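Local coordinates for transcriptional regulator, putative (Vibrio cholerae O1 biovar eltor str. N16961, PDB 3BJN), which is probably a DNA-binding transcriptional repressor of the IclR family, acting on allantoin and glyoxylate utilization operons, and is represented here by its C-terminal domain, at residues Q99-F102 and E103-R106; M77-A80 and R81-I85; S20-Q23 and K24-G27; N11-A14 and V15-V18; M141-A144 and H145-E148. All coordinates share one frame; numbering follows the deposited sequence.

Contact 1: residues Q99-F102 and E103-R106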
loop_
_atom_site.group_PDB
_atom_site.type_symbol
_atom_site.label_atom_id
_atom_site.label_comp_id
_atom_site.label_asym_id
_atom_site.label_seq_id
_atom_site.Cartn_x
_atom_site.Cartn_y
_atom_site.Cartn_z
ATOM N N GLN A 99 14.705 -9.658 -4.136
ATOM C CA GLN A 99 14.783 -10.435 -2.906
ATOM C C GLN A 99 15.240 -9.591 -1.716
ATOM O O GLN A 99 14.665 -9.695 -0.629
ATOM C CB GLN A 99 15.655 -11.683 -3.088
ATOM C CG GLN A 99 14.959 -12.768 -3.954
ATOM C CD GLN A 99 13.542 -13.050 -3.467
ATOM O OE1 GLN A 99 13.309 -13.176 -2.264
ATOM N NE2 GLN A 99 12.586 -13.113 -4.390
ATOM N N SER A 100 16.226 -8.722 -1.938
ATOM C CA SER A 100 16.690 -7.814 -0.882
ATOM C C SER A 100 15.590 -6.845 -0.434
ATOM O O SER A 100 15.493 -6.555 0.763
ATOM C CB SER A 100 17.955 -7.045 -1.290
ATOM O OG SER A 100 17.669 -6.150 -2.355
ATOM N N GLU A 101 14.772 -6.362 -1.378
ATOM C CA GLU A 101 13.679 -5.441 -1.041
ATOM C C GLU A 101 12.646 -6.169 -0.193
ATOM O O GLU A 101 12.199 -5.632 0.819
ATOM C CB GLU A 101 13.027 -4.809 -2.297
ATOM C CG GLU A 101 11.833 -3.829 -2.032
ATOM C CD GLU A 101 12.164 -2.531 -1.233
ATOM O OE1 GLU A 101 13.352 -2.138 -1.113
ATOM O OE2 GLU A 101 11.213 -1.878 -0.717
ATOM N N PHE A 102 12.268 -7.389 -0.594
ATOM C CA PHE A 102 11.259 -8.125 0.171
ATOM C C PHE A 102 11.723 -8.463 1.580
ATOM O O PHE A 102 10.944 -8.351 2.527
ATOM C CB PHE A 102 10.806 -9.392 -0.538
ATOM C CG PHE A 102 10.162 -9.153 -1.873
ATOM C CD1 PHE A 102 9.390 -8.008 -2.113
ATOM C CD2 PHE A 102 10.299 -10.097 -2.881
ATOM C CE1 PHE A 102 8.782 -7.798 -3.370
ATOM C CE2 PHE A 102 9.701 -9.901 -4.114
ATOM C CZ PHE A 102 8.931 -8.759 -4.359
ATOM N N GLU A 103 12.988 -8.859 1.718
ATOM C CA GLU A 103 13.551 -9.144 3.049
ATOM C C GLU A 103 13.554 -7.890 3.922
ATOM O O GLU A 103 13.184 -7.938 5.106
ATOM C CB GLU A 103 14.960 -9.730 2.945
ATOM C CG GLU A 103 14.992 -11.171 2.417
ATOM C CD GLU A 103 16.349 -11.555 1.846
ATOM O OE1 GLU A 103 17.348 -10.876 2.152
ATOM O OE2 GLU A 103 16.420 -12.539 1.076
ATOM N N LYS A 104 13.957 -6.758 3.340
ATOM C CA LYS A 104 13.939 -5.478 4.056
ATOM C C LYS A 104 12.524 -5.133 4.519
ATOM O O LYS A 104 12.300 -4.743 5.661
ATOM C CB LYS A 104 14.482 -4.375 3.152
ATOM C CG LYS A 104 14.500 -2.992 3.777
ATOM C CD LYS A 104 14.609 -1.917 2.696
ATOM C CE LYS A 104 14.946 -0.563 3.323
ATOM N NZ LYS A 104 15.332 0.473 2.315
ATOM N N ILE A 105 11.561 -5.285 3.613
ATOM C CA ILE A 105 10.178 -5.004 3.958
ATOM C C ILE A 105 9.669 -5.884 5.109
ATOM O O ILE A 105 9.066 -5.376 6.057
ATOM C CB ILE A 105 9.271 -5.132 2.711
ATOM C CG1 ILE A 105 9.626 -4.021 1.718
ATOM C CG2 ILE A 105 7.794 -5.104 3.117
ATOM C CD1 ILE A 105 8.989 -4.205 0.358
ATOM N N ARG A 106 9.937 -7.190 5.042
ATOM C CA ARG A 106 9.490 -8.108 6.094
ATOM C C ARG A 106 10.168 -7.840 7.443
ATOM O O ARG A 106 9.552 -8.020 8.497
ATOM C CB ARG A 106 9.656 -9.569 5.640
ATOM C CG ARG A 106 8.671 -9.903 4.528
ATOM C CD ARG A 106 8.666 -11.361 4.186
ATOM N NE ARG A 106 9.940 -11.776 3.616
ATOM C CZ ARG A 106 10.141 -12.115 2.341
ATOM N NH1 ARG A 106 9.157 -12.101 1.452
ATOM N NH2 ARG A 106 11.356 -12.489 1.958
#
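Arg106 folds back along helix 96-108 over the carbonyl of Phe102, one turn earlier. Its CB lies 3.6 Å from Phe102 O, and CG comes closer, at 3.4 Å from the same oxygen. CD is further off. At chi3 (-66°) the chain bends, and this turns the guanidinium back over the turn it came from. NE then stands 3.7 Å from Phe102 O, so the carbonyl oxygen lies over one face of the guanidinium, toward its rim. NH1 ends 3.7 Å from Phe102 CB and hydrogen-bonds to Ala75 O. The same Phe102 O accepts the backbone N-H of Arg106 at 2.9 Å, a fairly straight bond (163°).

A second pair, Glu101 and Ile105, meets on another side of the helix. Glu101 is bent at chi2 (63°), and OE2 reaches 3.4 Å from Ile105 CD1, a polar atom against a methyl group. Glu101 OE1 and Lys104 NZ are 4.7 Å apart, opposite charges near each other but not in contact.

The buried side of the helix faces two others. Phe102 packs on Leu74 and Ala75 of helix 67-76 and on Cys82 and Leu86 of helix 79-88, while Ile105 touches Tyr76.

Contact 2: residues M77-A80 and R81-I85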
loop_
_atom_site.group_PDB
_atom_site.type_symbol
_atom_site.label_atom_id
_atom_site.label_comp_id
_atom_site.label_asym_id
_atom_site.label_seq_id
_atom_site.Cartn_x
_atom_site.Cartn_y
_atom_site.Cartn_z
HETATM N N MSE A 77 2.546 -11.808 0.416
HETATM C CA MSE A 77 1.815 -12.922 -0.200
HETATM C C MSE A 77 2.727 -14.164 -0.338
HETATM O O MSE A 77 3.942 -14.070 -0.166
HETATM C CB MSE A 77 1.259 -12.509 -1.569
HETATM C CG MSE A 77 2.324 -12.275 -2.591
HETATM SE SE MSE A 77 1.512 -11.869 -4.336
HETATM C CE MSE A 77 0.397 -10.342 -3.815
ATOM N N PRO A 78 2.142 -15.340 -0.647
ATOM C CA PRO A 78 2.957 -16.532 -0.887
ATOM C C PRO A 78 3.956 -16.315 -2.015
ATOM O O PRO A 78 3.639 -15.651 -3.019
ATOM C CB PRO A 78 1.916 -17.574 -1.290
ATOM C CG PRO A 78 0.684 -17.137 -0.534
ATOM C CD PRO A 78 0.706 -15.644 -0.773
ATOM N N ALA A 79 5.154 -16.859 -1.838
ATOM C CA ALA A 79 6.214 -16.730 -2.838
ATOM C C ALA A 79 5.778 -17.084 -4.253
ATOM O O ALA A 79 6.100 -16.352 -5.197
ATOM C CB ALA A 79 7.413 -17.569 -2.438
ATOM N N ALA A 80 5.080 -18.212 -4.407
ATOM C CA ALA A 80 4.662 -18.702 -5.722
ATOM C C ALA A 80 3.792 -17.688 -6.446
ATOM O O ALA A 80 3.929 -17.500 -7.661
ATOM C CB ALA A 80 3.923 -20.002 -5.581
ATOM N N ARG A 81 2.900 -17.056 -5.685
ATOM C CA ARG A 81 1.978 -16.055 -6.201
ATOM C C ARG A 81 2.788 -14.842 -6.664
ATOM O O ARG A 81 2.647 -14.369 -7.799
ATOM C CB ARG A 81 0.986 -15.656 -5.107
ATOM C CG ARG A 81 -0.158 -14.771 -5.571
ATOM C CD ARG A 81 -1.051 -14.330 -4.387
ATOM N NE ARG A 81 -2.109 -13.417 -4.829
ATOM C CZ ARG A 81 -3.083 -12.911 -4.070
ATOM N NH1 ARG A 81 -3.192 -13.210 -2.771
ATOM N NH2 ARG A 81 -3.973 -12.095 -4.625
ATOM N N CYS A 82 3.641 -14.350 -5.768
ATOM C CA CYS A 82 4.515 -13.221 -6.051
ATOM C C CYS A 82 5.346 -13.473 -7.336
ATOM O O CYS A 82 5.446 -12.597 -8.194
ATOM C CB CYS A 82 5.428 -12.933 -4.850
ATOM S SG CYS A 82 6.755 -11.773 -5.225
ATOM N N GLU A 83 5.892 -14.680 -7.474
ATOM C CA GLU A 83 6.703 -15.021 -8.649
ATOM C C GLU A 83 5.909 -14.946 -9.955
ATOM O O GLU A 83 6.395 -14.390 -10.960
ATOM C CB GLU A 83 7.372 -16.398 -8.472
ATOM C CG GLU A 83 8.375 -16.390 -7.318
ATOM C CD GLU A 83 8.751 -17.795 -6.856
ATOM O OE1 GLU A 83 8.282 -18.795 -7.455
ATOM O OE2 GLU A 83 9.526 -17.894 -5.889
ATOM N N LYS A 84 4.678 -15.459 -9.938
ATOM C CA LYS A 84 3.801 -15.430 -11.122
ATOM C C LYS A 84 3.535 -14.003 -11.573
ATOM O O LYS A 84 3.504 -13.690 -12.778
ATOM C CB LYS A 84 2.452 -16.107 -10.819
ATOM C CG LYS A 84 2.489 -17.616 -10.757
ATOM C CD LYS A 84 1.087 -18.125 -10.502
ATOM C CE LYS A 84 1.062 -19.633 -10.472
ATOM N NZ LYS A 84 -0.249 -20.095 -9.952
ATOM N N ILE A 85 3.320 -13.124 -10.595
ATOM C CA ILE A 85 3.002 -11.752 -10.899
ATOM C C ILE A 85 4.229 -11.057 -11.489
ATOM O O ILE A 85 4.149 -10.430 -12.525
ATOM C CB ILE A 85 2.482 -11.004 -9.633
ATOM C CG1 ILE A 85 1.122 -11.584 -9.243
ATOM C CG2 ILE A 85 2.357 -9.524 -9.906
ATOM C CD1 ILE A 85 0.647 -11.169 -7.839
HETATM O O HOH W 1 5.392 -19.369 -9.153
#
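This contact is the start of helix 79-88, with Pro78 at the N-cap and the selenomethionine Met77 just before it. Met77 is also the first residue to leave the preceding helix, so the segment forms a tight link between two helices. Its side chain runs along the first turn of the new helix. CG sits between the backbone N and the carbonyl carbon (chi1 68°). CG packs 3.9 Å from Cys82 CB, and SE meets Arg81 CD at 3.6 Å. The Met77 and Arg81 chains cross at about a right angle. Arg81 is extended from CG to NE, so its aliphatic part lies across the selenium. In the conformer described here (a second was modelled), Met77 CE stands over one face of the Arg81 guanidinium, offset toward the rim, so this part of the contact is less certain. On a further turn, Ile85 CD1 touches Met77 SE at 3.7 Å. The selenium thus meets an arginine stem and an isoleucine methyl on two adjacent sides.

The backbone closes the turn. Pro78 O takes the N-H of Cys82 at 3.0 Å in a nearly straight bond (176°), and Arg81 N adds a weak one. Ala80 O accepts from Lys84 N at 3.1 Å and from a water at 2.8 Å. That water also makes a weak bond to Glu83 OE1.

The buried side faces helix 67-76, where Cys82 and Ile85 both touch Leu74. Met77 and Ile85 also pack on Leu64, in the loop before that helix, and Ile85 reaches Tyr38 in the turn between strands 29-36 and 39-45.

Contact 3: residues S20-Q23 and K24-G27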
loop_
_atom_site.group_PDB
_atom_site.type_symbol
_atom_site.label_atom_id
_atom_site.label_comp_id
_atom_site.label_asym_id
_atom_site.label_seq_id
_atom_site.Cartn_x
_atom_site.Cartn_y
_atom_site.Cartn_z
ATOM N N SER A 20 -10.137 7.096 8.114
ATOM C CA SER A 20 -10.532 8.420 8.618
ATOM C C SER A 20 -9.544 8.918 9.681
ATOM O O SER A 20 -9.015 10.040 9.613
ATOM C CB SER A 20 -11.923 8.326 9.202
ATOM O OG SER A 20 -12.303 9.546 9.828
ATOM N N ARG A 21 -9.274 8.070 10.674
ATOM C CA ARG A 21 -8.317 8.446 11.725
ATOM C C ARG A 21 -6.925 8.723 11.149
ATOM O O ARG A 21 -6.260 9.682 11.541
ATOM C CB ARG A 21 -8.230 7.339 12.785
ATOM C CG ARG A 21 -7.247 7.713 13.887
ATOM C CD ARG A 21 -7.324 6.725 15.045
ATOM N NE ARG A 21 -6.787 5.438 14.612
ATOM C CZ ARG A 21 -6.255 4.517 15.418
ATOM N NH1 ARG A 21 -6.167 4.741 16.728
ATOM N NH2 ARG A 21 -5.816 3.368 14.909
ATOM N N LEU A 22 -6.487 7.854 10.237
ATOM C CA LEU A 22 -5.143 7.953 9.677
ATOM C C LEU A 22 -4.963 9.303 8.988
ATOM O O LEU A 22 -3.933 9.969 9.175
ATOM C CB LEU A 22 -4.944 6.822 8.685
ATOM C CG LEU A 22 -3.606 6.830 7.975
ATOM C CD1 LEU A 22 -2.375 6.909 8.920
ATOM C CD2 LEU A 22 -3.586 5.515 7.177
ATOM N N GLN A 23 -5.963 9.729 8.203
ATOM C CA GLN A 23 -5.852 11.065 7.583
ATOM C C GLN A 23 -5.856 12.194 8.604
ATOM O O GLN A 23 -5.141 13.180 8.444
ATOM C CB GLN A 23 -6.966 11.296 6.568
ATOM C CG GLN A 23 -7.002 12.727 6.013
ATOM C CD GLN A 23 -8.024 12.833 4.879
ATOM O OE1 GLN A 23 -9.205 12.528 5.066
ATOM N NE2 GLN A 23 -7.588 13.293 3.732
ATOM N N LYS A 24 -6.653 12.052 9.665
ATOM C CA LYS A 24 -6.680 13.093 10.718
ATOM C C LYS A 24 -5.382 13.141 11.567
ATOM O O LYS A 24 -5.131 14.172 12.205
ATOM C CB LYS A 24 -7.905 12.872 11.595
ATOM C CG LYS A 24 -9.191 13.186 10.853
ATOM C CD LYS A 24 -10.326 12.966 11.815
ATOM C CE LYS A 24 -11.615 12.744 11.091
ATOM N NZ LYS A 24 -12.685 12.665 12.138
ATOM N N GLN A 25 -4.601 12.046 11.558
ATOM C CA GLN A 25 -3.322 11.956 12.287
ATOM C C GLN A 25 -2.157 12.482 11.459
ATOM O O GLN A 25 -1.180 13.014 11.999
ATOM C CB GLN A 25 -3.038 10.498 12.632
ATOM C CG GLN A 25 -3.901 9.946 13.782
ATOM C CD GLN A 25 -3.682 8.480 13.966
ATOM O OE1 GLN A 25 -3.499 7.740 12.998
ATOM N NE2 GLN A 25 -3.685 8.039 15.215
ATOM N N THR A 26 -2.244 12.294 10.137
ATOM C CA THR A 26 -1.126 12.652 9.258
ATOM C C THR A 26 -1.349 13.875 8.396
ATOM O O THR A 26 -0.380 14.434 7.827
ATOM C CB THR A 26 -0.808 11.480 8.275
ATOM O OG1 THR A 26 -1.974 11.210 7.481
ATOM C CG2 THR A 26 -0.396 10.213 9.017
ATOM N N GLY A 27 -2.614 14.238 8.184
ATOM C CA GLY A 27 -2.939 15.312 7.227
ATOM C C GLY A 27 -2.668 14.882 5.796
ATOM O O GLY A 27 -2.318 15.719 4.952
HETATM O O HOH W 2 -11.904 9.518 12.905
#
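Arg21 and Gln25 lie one turn apart, with their flat ends almost parallel: the guanidinium and amide planes are 19° apart. The amide lies against the stem of the arginine. Gln25 CD is 3.6 Å from Arg21 CG, and NE2 is 3.9 Å from Arg21 CD. Arg21 leaves the backbone with CG opposite its N (chi1 -180°) and bends at chi3, which brings the guanidinium round so that Gln25 NE2 lies over one of its faces, toward the rim. This is packing of flat polar groups, with no hydrogen bond between them. Gln25 NE2 has a weak bond to Gln160 of helix 144-163.

On another side the extended lysine chain of Lys24 passes Ser20 O. Ser20 OG meets this stem near its end, 3.5 Å from Lys24 CE; NZ lies further off. A water joins the two polar groups: it lies 3.1 Å from Ser20 OG and accepts a weak bond from Lys24 NZ.

Toward the end of the helix, Thr26 turns its hydroxyl back to Leu22 O at 2.9 Å. The same hydroxyl accepts Glu28 N, just past the helix. Thr26 N reaches Leu22 O at 3.0 Å, and the two donors come from opposite faces of the carbonyl plane. Thr26 CG2 also touches Leu22 CD1, 3.9 Å away. Leu22 continues inward onto His157 and Ala161 of helix 144-163.

Gly27 N closes the last turn on Gln23 O. Gly27 has positive phi (69°), the left-handed conformation common where an alpha-helix ends. Together with the threonine hydroxyl folded back onto the i-4 carbonyl, it marks the C-terminus of helix 12-26.

Contact 4: residues N11-A14 and V15-V18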
loop_
_atom_site.group_PDB
_atom_site.type_symbol
_atom_site.label_atom_id
_atom_site.label_comp_id
_atom_site.label_asym_id
_atom_site.label_seq_id
_atom_site.Cartn_x
_atom_site.Cartn_y
_atom_site.Cartn_z
ATOM N N ASN A 11 -15.114 -6.119 5.913
ATOM C CA ASN A 11 -14.867 -5.200 7.007
ATOM C C ASN A 11 -14.708 -3.745 6.577
ATOM O O ASN A 11 -13.940 -3.004 7.198
ATOM C CB ASN A 11 -13.619 -5.636 7.775
ATOM C CG ASN A 11 -12.346 -5.493 6.948
ATOM O OD1 ASN A 11 -12.367 -5.462 5.694
ATOM N ND2 ASN A 11 -11.224 -5.387 7.643
ATOM N N LEU A 12 -15.435 -3.339 5.539
ATOM C CA LEU A 12 -15.362 -1.952 5.050
ATOM C C LEU A 12 -15.668 -0.892 6.116
ATOM O O LEU A 12 -15.009 0.151 6.147
ATOM C CB LEU A 12 -16.273 -1.760 3.838
ATOM C CG LEU A 12 -16.138 -0.501 2.986
ATOM C CD1 LEU A 12 -14.726 -0.349 2.368
ATOM C CD2 LEU A 12 -17.208 -0.553 1.896
ATOM N N ASP A 13 -16.638 -1.128 6.996
ATOM C CA ASP A 13 -16.885 -0.142 8.066
ATOM C C ASP A 13 -15.625 0.091 8.909
ATOM O O ASP A 13 -15.264 1.242 9.214
ATOM C CB ASP A 13 -18.030 -0.574 8.992
ATOM C CG ASP A 13 -19.394 -0.573 8.299
ATOM O OD1 ASP A 13 -19.509 -0.093 7.152
ATOM O OD2 ASP A 13 -20.365 -1.074 8.911
ATOM N N ALA A 14 -14.948 -1.006 9.250
ATOM C CA ALA A 14 -13.745 -0.935 10.088
ATOM C C ALA A 14 -12.618 -0.238 9.307
ATOM O O ALA A 14 -11.880 0.620 9.847
ATOM C CB ALA A 14 -13.316 -2.339 10.522
ATOM N N VAL A 15 -12.496 -0.613 8.042
ATOM C CA VAL A 15 -11.508 0.035 7.156
ATOM C C VAL A 15 -11.746 1.549 7.060
ATOM O O VAL A 15 -10.810 2.346 7.183
ATOM C CB VAL A 15 -11.533 -0.598 5.731
ATOM C CG1 VAL A 15 -10.704 0.234 4.756
ATOM C CG2 VAL A 15 -11.049 -2.040 5.768
ATOM N N GLU A 16 -13.002 1.941 6.821
ATOM C CA GLU A 16 -13.323 3.381 6.734
ATOM C C GLU A 16 -12.929 4.150 7.993
ATOM O O GLU A 16 -12.384 5.246 7.901
ATOM C CB GLU A 16 -14.802 3.593 6.377
ATOM C CG GLU A 16 -15.098 3.177 4.948
ATOM C CD GLU A 16 -16.556 3.254 4.570
ATOM O OE1 GLU A 16 -17.417 3.469 5.450
ATOM O OE2 GLU A 16 -16.854 3.063 3.369
ATOM N N ALA A 17 -13.204 3.583 9.159
ATOM C CA ALA A 17 -12.851 4.206 10.444
ATOM C C ALA A 17 -11.338 4.367 10.598
ATOM O O ALA A 17 -10.865 5.420 11.013
ATOM C CB ALA A 17 -13.429 3.383 11.609
ATOM N N VAL A 18 -10.582 3.317 10.241
ATOM C CA VAL A 18 -9.125 3.364 10.310
ATOM C C VAL A 18 -8.557 4.423 9.340
ATOM O O VAL A 18 -7.640 5.194 9.696
ATOM C CB VAL A 18 -8.535 1.952 10.047
ATOM C CG1 VAL A 18 -7.104 2.036 9.593
ATOM C CG2 VAL A 18 -8.717 1.058 11.317
#
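Residues 11-18 form the first turns of helix 12-26, with Asn11 at the N-cap. The backbone bonds are regular i to i+4 pairs. Val15 N donates to Asn11 O at 2.9 Å and Glu16 N to Leu12 O at 2.8 Å, the latter nearly straight (169°). Ala17 N to Asp13 O and Val18 N to Ala14 O continue the pattern.

The Asn11 side chain does not cap the helix. With chi1 at 67°, CG is tucked over the backbone, which places the amide beside Val15. Val15 CG2 lies against the amide group, 3.7 Å from Asn11 OD1 and 3.8 Å from Asn11 ND2. The contact is a methyl against an amide. Asn11 OD1 is hydrogen-bonded to Gln9 NE2, just before the helix, so the amide is held in place from that side.

Leu12 and Glu16 form the next pair. Glu16 is extended beyond CG, and its stem runs back past Leu12 O toward the helix start. The carboxylate ends over the leucine branch point, with OE2 3.7 Å from Leu12 CG and 3.9 Å from Leu12 CD2. Its other oxygen, OE1, is 4.5 Å from Asp13 OD1. The two carboxylates probably repel each other mildly, and the positive end of the helix dipole may ease this.

Most of these two turns are on the surface, and Val15 is their buried residue. Leu12, Val15 and Glu16 touch Ser44 of strand 39-45. Asn11, Ala14 and Val18 approach Leu165 at the C-terminal end of the chain, just beyond helix 144-163.

Contact 5: residues M141-A144 and H145-E148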
loop_
_atom_site.group_PDB
_atom_site.type_symbol
_atom_site.label_atom_id
_atom_site.label_comp_id
_atom_site.label_asym_id
_atom_site.label_seq_id
_atom_site.Cartn_x
_atom_site.Cartn_y
_atom_site.Cartn_z
HETATM N N MSE A 141 -0.391 8.133 0.548
HETATM C CA MSE A 141 0.188 8.680 -0.693
HETATM C C MSE A 141 0.283 10.174 -0.471
HETATM O O MSE A 141 -0.732 10.816 -0.182
HETATM C CB MSE A 141 -0.740 8.392 -1.879
HETATM C CG MSE A 141 -0.875 6.921 -2.211
HETATM SE SE MSE A 141 -2.323 6.132 -1.141
HETATM C CE MSE A 141 -3.582 5.906 -2.614
ATOM N N ALA A 142 1.488 10.737 -0.576
ATOM C CA ALA A 142 1.710 12.091 -0.126
ATOM C C ALA A 142 2.889 12.716 -0.894
ATOM O O ALA A 142 3.803 11.998 -1.314
ATOM C CB ALA A 142 2.005 12.083 1.376
ATOM N N PRO A 143 2.861 14.052 -1.086
ATOM C CA PRO A 143 3.942 14.717 -1.813
ATOM C C PRO A 143 5.273 14.483 -1.089
ATOM O O PRO A 143 5.332 14.581 0.144
ATOM C CB PRO A 143 3.560 16.215 -1.754
ATOM C CG PRO A 143 2.539 16.320 -0.667
ATOM C CD PRO A 143 1.844 14.986 -0.578
ATOM N N ALA A 144 6.335 14.203 -1.840
ATOM C CA ALA A 144 7.641 14.060 -1.228
ATOM C C ALA A 144 7.970 15.282 -0.348
ATOM O O ALA A 144 8.645 15.143 0.674
ATOM C CB ALA A 144 8.699 13.848 -2.300
ATOM N N HIS A 145 7.472 16.464 -0.729
ATOM C CA HIS A 145 7.758 17.721 0.008
ATOM C C HIS A 145 7.337 17.568 1.484
ATOM O O HIS A 145 8.051 18.029 2.408
ATOM C CB HIS A 145 7.017 18.908 -0.625
ATOM C CG HIS A 145 7.263 20.189 0.092
ATOM N ND1 HIS A 145 8.456 20.874 -0.008
ATOM C CD2 HIS A 145 6.489 20.895 0.948
ATOM C CE1 HIS A 145 8.397 21.958 0.748
ATOM N NE2 HIS A 145 7.219 21.982 1.350
ATOM N N ARG A 146 6.192 16.919 1.699
ATOM C CA ARG A 146 5.685 16.712 3.061
ATOM C C ARG A 146 6.197 15.449 3.724
ATOM O O ARG A 146 6.370 15.420 4.950
ATOM C CB ARG A 146 4.152 16.755 3.095
ATOM C CG ARG A 146 3.632 18.120 2.712
ATOM C CD ARG A 146 2.226 18.371 3.191
ATOM N NE ARG A 146 1.255 17.438 2.641
ATOM C CZ ARG A 146 0.511 17.679 1.563
ATOM N NH1 ARG A 146 -0.363 16.762 1.161
ATOM N NH2 ARG A 146 0.658 18.812 0.881
ATOM N N VAL A 147 6.423 14.396 2.943
ATOM C CA VAL A 147 6.927 13.144 3.512
ATOM C C VAL A 147 8.319 13.344 4.089
ATOM O O VAL A 147 8.636 12.775 5.137
ATOM C CB VAL A 147 6.915 11.990 2.487
ATOM C CG1 VAL A 147 7.568 10.733 3.077
ATOM C CG2 VAL A 147 5.461 11.686 2.067
ATOM N N GLU A 148 9.128 14.177 3.431
ATOM C CA GLU A 148 10.475 14.487 3.913
ATOM C C GLU A 148 10.505 15.089 5.315
ATOM O O GLU A 148 11.496 14.949 6.031
ATOM C CB GLU A 148 11.193 15.402 2.919
ATOM C CG GLU A 148 11.601 14.642 1.690
ATOM C CD GLU A 148 12.147 15.525 0.582
ATOM O OE1 GLU A 148 12.372 16.745 0.808
ATOM O OE2 GLU A 148 12.350 14.979 -0.526
#
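Arg146 turns one face of its guanidinium onto the CG-CD edge of Pro143, three residues back. Pro143 CG sits over the centre of that face, 3.3 Å from Arg146 CZ. Pro143 CD comes equally near to Arg146 NH1, at 3.3 Å. The bend at chi3 (-61°) brings the guanidinium back to the CG-CD edge. Arg146 NH1 forms a salt bridge with Glu28, which also touches Pro143. This pairing is consistent with a fixed rotation of the guanidinium against the proline edge.

Pro143 stands at the N-cap, where strand 133-143 passes into helix 144-163. Its carbonyl oxygen is held by two backbone donors. Val147 N, at 3.0 Å, lies in the carbonyl plane. Arg146 N, at 2.9 Å, comes from above that plane and makes a less straight bond (133°). Ala144 O accepts Glu148 N at 3.0 Å. The stem of Glu148 also crosses this carbonyl, with CG 3.2 Å from Ala144 O.

A small apolar contact lies on the inner side of the turn. Ala142 CB meets Val147 CG2 at 3.5 Å, joining the last strand residues to the first helical turn. Val147 packs further on Ser122 and Ile124 of strand 121-130, and Ala142 is hydrogen-bonded to Ser122 through the backbone.

The chemistry is therefore split between two sides. Ala142 of the sheet and Val147 of the helix meet through methyl groups on the inner side, while a flat charged group receives the edge of a proline ring on the outer side. The face of the arginine still accepts the proline CH2 groups while its charge is paired with Glu28.

Overall arrangement
All five contacts are local, each within one helix or at a helix start. Contact 4 is on the surface; the others are partly buried. Contacts 3 and 4 share helix 12-26: contact 4 is its N-terminal part, and contact 3 its C-terminal end. Contact 5 starts helix 144-163, whose later turns lie beside contact 3. Contacts 1 and 2 lie across the chain's centre from contact 3 and touch where Phe102 CE2 meets Cys82 SG at 3.7 Å. Contacts 1, 2, 3 and 5 each set an arginine against something neutral: a carbonyl, a selenomethionine methyl, a glutamine amide and a proline edge. Contact 2 packs round a selenium atom; contact 4 sets polar ends against methyls.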